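PDB 5WTZ: binary enterotoxin of Clostridium perfringens component a from Clostridium perfringens, which binds NAD+ and, as the enzyme component of a binary toxin, ADP-ribosylates actin. Local coordinates for residues 10-13 against 17-20; 400-405 against 410-415. All coordinates share one frame; numbering follows the deposited sequence.

Contact 1. Residues 10-13 against 17-20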
# COMPACT_ATOMS: atom_id res chain seq x y z
N MET A 10 0.68 -28.60 1.76
CA MET A 10 0.56 -27.17 1.98
C MET A 10 1.59 -26.46 1.11
O MET A 10 1.33 -25.39 0.54
CB MET A 10 0.74 -26.84 3.46
CG MET A 10 0.39 -25.43 3.85
SD MET A 10 0.58 -25.18 5.63
CE MET A 10 -0.87 -26.03 6.25
N ASP A 11 2.77 -27.09 1.01
CA ASP A 11 3.93 -26.55 0.30
C ASP A 11 4.47 -27.57 -0.71
O ASP A 11 5.03 -28.59 -0.31
CB ASP A 11 5.01 -26.16 1.31
CG ASP A 11 6.08 -25.26 0.74
OD1 ASP A 11 6.25 -25.21 -0.51
OD2 ASP A 11 6.78 -24.60 1.54
N PHE A 12 4.29 -27.30 -2.00
CA PHE A 12 4.77 -28.21 -3.06
C PHE A 12 6.29 -28.26 -3.12
O PHE A 12 6.86 -29.16 -3.73
CB PHE A 12 4.21 -27.79 -4.43
CG PHE A 12 2.80 -28.24 -4.67
CD1 PHE A 12 2.50 -29.58 -4.79
CD2 PHE A 12 1.77 -27.31 -4.74
CE1 PHE A 12 1.19 -30.00 -5.00
CE2 PHE A 12 0.47 -27.72 -4.94
CZ PHE A 12 0.18 -29.06 -5.07
N ALA A 13 6.92 -27.29 -2.47
CA ALA A 13 8.37 -27.23 -2.32
C ALA A 13 9.10 -27.35 -3.67
O ALA A 13 9.49 -26.36 -4.25
CB ALA A 13 8.84 -28.29 -1.35
N ASN A 17 5.75 -31.68 -10.50
CA ASN A 17 4.87 -32.64 -11.16
C ASN A 17 3.46 -32.62 -10.57
O ASN A 17 2.48 -32.34 -11.27
CB ASN A 17 5.45 -34.05 -11.06
CG ASN A 17 4.56 -35.08 -11.74
OD1 ASN A 17 3.47 -35.66 -11.60
ND2 ASN A 17 4.75 -35.24 -13.04
N SER A 18 3.36 -32.92 -9.28
CA SER A 18 2.07 -32.91 -8.60
C SER A 18 1.43 -31.53 -8.64
O SER A 18 0.21 -31.40 -8.75
CB SER A 18 2.23 -33.34 -7.15
OG SER A 18 2.79 -32.28 -6.40
N ALA A 19 2.27 -30.50 -8.55
CA ALA A 19 1.81 -29.12 -8.60
C ALA A 19 1.08 -28.83 -9.91
O ALA A 19 -0.01 -28.26 -9.90
CB ALA A 19 2.98 -28.14 -8.41
N THR A 20 1.67 -29.24 -11.03
CA THR A 20 1.06 -29.00 -12.34
C THR A 20 -0.20 -29.85 -12.49
O THR A 20 -1.16 -29.41 -13.13
CB THR A 20 2.03 -29.30 -13.52
OG1 THR A 20 2.56 -30.63 -13.40
CG2 THR A 20 3.16 -28.27 -13.60
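Asp11 OD1, gripped by the backbone N of Ala13 at 2.9 Å and by Tyr95 OH, fixes the turn from which Phe12 presses onto Ser18 and Ala19. The bond to Ala13 makes this an Asx turn, its donor lying well above the carboxylate plane. Asp suits the place because its short chain reaches back to the main chain while OD2 is engaged by His159 NE2. With CG beside the backbone N (chi1 -80°), the Phe12 ring is laid against the start of helix 16-31. Ala19 CA stands 3.8 Å from the ring centroid, 11° off the normal, a CH-pi contact over the face. Ala19 CB meets CG of Phe12 at 3.7 Å; a small methyl lets the flat ring come this close to the helix backbone. Ser18 OG approaches CD1 and CE1 obliquely, 3.1 Å from Phe12 CE1; this small hydroxyl fits beside the ring and bonds to a residue close by, while Asp15 OD1 holds the backbone N of Ser18. The loop that follows helix 3-7 is thus folded back on the first turn of helix 16-31. Trp22 meets the Phe12 ring at about 45°, and Leu92 of the edge strand 92-98 touches it.

Contact 2. Residues 400-405 against 410-415; sequences EYYDES and KTNKLI
CG of Asp403 is turned away from its backbone N (chi1 -174°), while Lys413 leaves its strand beside its N (chi1 -62°) and then runs extended, so that carboxylate and ammonium meet on the face shared with Tyr401 and Thr411. Lysine's length spans the gap: Lys413 NZ reaches Asp403 OD2 at 2.8 Å, on the anti side of the carboxylate. The other oxygen, Asp403 OD1, takes Ser405 N, which makes an Asx turn, and from the same face Ser405 OG at 2.7 Å, the aspartate being short enough to hold the loop as well. Between these antiparallel strands, Lys413 N meets Tyr401 O at 2.8 Å in a nearly straight bond. The Tyr401 ring lies alongside Lys413, and its CD1 touches Ile415 CD1 at 3.8 Å, an apolar patch covered by Ile57 and Phe61 of helix 36-61. On the other face, with Glu400 and Leu414, Asn412 OD1 sits at the edge of the Tyr402 ring, the amide turned 83° from the ring plane; one water joins this oxygen to Glu400 OE1, and Phe317 O holds Asn412 ND2. A second water links Tyr402 OH with Lys410 O. Three acceptors meet the buried Lys413 ammonium, probably favouring its charged form: besides Asp403, Gly408 O ties it to the hairpin loop and Ala354 O to a neighbouring part of the chain.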
# COMPACT_ATOMS: atom_id res chain seq x y z
N GLU A 400 7.10 5.01 -7.60
CA GLU A 400 6.73 6.01 -8.59
C GLU A 400 5.62 5.52 -9.51
O GLU A 400 5.56 4.34 -9.85
CB GLU A 400 7.95 6.43 -9.40
CG GLU A 400 8.61 5.27 -10.12
CD GLU A 400 9.80 5.69 -10.96
OE1 GLU A 400 9.62 6.53 -11.87
OE2 GLU A 400 10.92 5.19 -10.70
N TYR A 401 4.71 6.41 -9.90
CA TYR A 401 3.88 6.13 -11.07
C TYR A 401 3.66 7.43 -11.82
O TYR A 401 3.91 8.51 -11.29
CB TYR A 401 2.55 5.47 -10.69
CG TYR A 401 1.42 6.44 -10.39
CD1 TYR A 401 1.34 7.06 -9.16
CD2 TYR A 401 0.43 6.71 -11.35
CE1 TYR A 401 0.29 7.94 -8.87
CE2 TYR A 401 -0.61 7.59 -11.07
CZ TYR A 401 -0.67 8.20 -9.83
OH TYR A 401 -1.69 9.08 -9.53
N TYR A 402 3.21 7.32 -13.05
CA TYR A 402 3.03 8.49 -13.88
C TYR A 402 1.56 8.88 -13.96
O TYR A 402 0.75 8.16 -14.53
CB TYR A 402 3.59 8.25 -15.28
CG TYR A 402 3.46 9.46 -16.17
CD1 TYR A 402 4.25 10.59 -15.96
CD2 TYR A 402 2.54 9.49 -17.20
CE1 TYR A 402 4.14 11.71 -16.77
CE2 TYR A 402 2.42 10.60 -18.03
CZ TYR A 402 3.21 11.71 -17.81
OH TYR A 402 3.08 12.81 -18.63
N ASP A 403 1.23 10.03 -13.36
CA ASP A 403 -0.11 10.62 -13.49
C ASP A 403 -0.15 11.38 -14.80
O ASP A 403 0.39 12.49 -14.90
CB ASP A 403 -0.43 11.55 -12.32
CG ASP A 403 -1.88 12.07 -12.35
OD1 ASP A 403 -2.57 11.92 -13.38
OD2 ASP A 403 -2.33 12.63 -11.33
N GLU A 404 -0.82 10.80 -15.79
CA GLU A 404 -0.83 11.33 -17.15
C GLU A 404 -1.89 12.40 -17.34
O GLU A 404 -1.96 13.04 -18.39
CB GLU A 404 -1.04 10.20 -18.17
CG GLU A 404 -2.48 9.67 -18.27
CD GLU A 404 -2.88 8.74 -17.13
OE1 GLU A 404 -1.99 8.22 -16.42
OE2 GLU A 404 -4.09 8.53 -16.95
N SER A 405 -2.73 12.59 -16.33
CA SER A 405 -3.87 13.49 -16.45
C SER A 405 -3.45 14.96 -16.42
O SER A 405 -2.49 15.35 -15.73
CB SER A 405 -4.89 13.22 -15.34
OG SER A 405 -4.43 13.68 -14.09
N LYS A 410 0.31 15.93 -15.19
CA LYS A 410 1.15 15.27 -16.20
C LYS A 410 2.56 15.04 -15.67
O LYS A 410 3.54 15.50 -16.28
CB LYS A 410 1.21 16.08 -17.50
CG LYS A 410 -0.10 16.20 -18.24
CD LYS A 410 -0.01 17.24 -19.34
CE LYS A 410 -1.35 17.47 -20.01
NZ LYS A 410 -1.79 16.29 -20.81
N THR A 411 2.65 14.37 -14.53
CA THR A 411 3.93 14.17 -13.86
C THR A 411 4.04 12.81 -13.17
O THR A 411 3.04 12.21 -12.76
CB THR A 411 4.17 15.27 -12.80
OG1 THR A 411 5.44 15.07 -12.17
CG2 THR A 411 3.13 15.18 -11.75
N ASN A 412 5.27 12.34 -13.03
CA ASN A 412 5.53 11.28 -12.08
C ASN A 412 5.19 11.72 -10.66
O ASN A 412 5.50 12.85 -10.24
CB ASN A 412 6.98 10.83 -12.14
CG ASN A 412 7.26 9.94 -13.32
OD1 ASN A 412 6.40 9.15 -13.72
ND2 ASN A 412 8.46 10.04 -13.87
N LYS A 413 4.55 10.83 -9.92
CA LYS A 413 4.23 11.06 -8.53
C LYS A 413 4.80 9.93 -7.67
O LYS A 413 5.10 8.84 -8.19
CB LYS A 413 2.71 11.18 -8.35
CG LYS A 413 2.13 12.37 -9.13
CD LYS A 413 0.64 12.56 -8.85
CE LYS A 413 0.18 13.95 -9.27
NZ LYS A 413 -1.32 14.10 -9.23
N LEU A 414 4.96 10.18 -6.38
CA LEU A 414 5.51 9.16 -5.47
C LEU A 414 4.50 8.69 -4.44
O LEU A 414 3.99 9.47 -3.64
CB LEU A 414 6.76 9.70 -4.76
CG LEU A 414 7.89 10.15 -5.68
CD1 LEU A 414 9.05 10.71 -4.88
CD2 LEU A 414 8.36 9.01 -6.60
N ILE A 415 4.23 7.40 -4.48
CA ILE A 415 3.43 6.76 -3.46
C ILE A 415 4.35 6.42 -2.30
O ILE A 415 5.28 5.62 -2.44
CB ILE A 415 2.74 5.49 -4.03
CG1 ILE A 415 1.94 5.86 -5.28
CG2 ILE A 415 1.85 4.84 -2.97
CD1 ILE A 415 1.56 4.70 -6.15
O HOH W 1 6.84 6.57 -13.04
O HOH W 2 5.18 14.70 -18.41

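Contact 1 and contact 2 lie in different halves of the chain, both of the ADP-ribosyltransferase family, with centres about 40 Å apart and nearest atoms about 30 Å apart. Each half has a five-stranded sheet of the same strand order. Residues 10-13 pack beside edge strand 92-98 of the first and 17-20 lie on helix 16-31, far from the bound NAD, whereas 400-405 and 410-415 belong to two neighbouring inner strands of the second. There the side chain of Lys413 comes about 5 Å from that of NADH-binding Arg300 and about 11 Å from NAD, so contact 2 lies near the pocket without touching the ligand. Helix 36-61, from the first half, packs on contact 2 and so joins the halves.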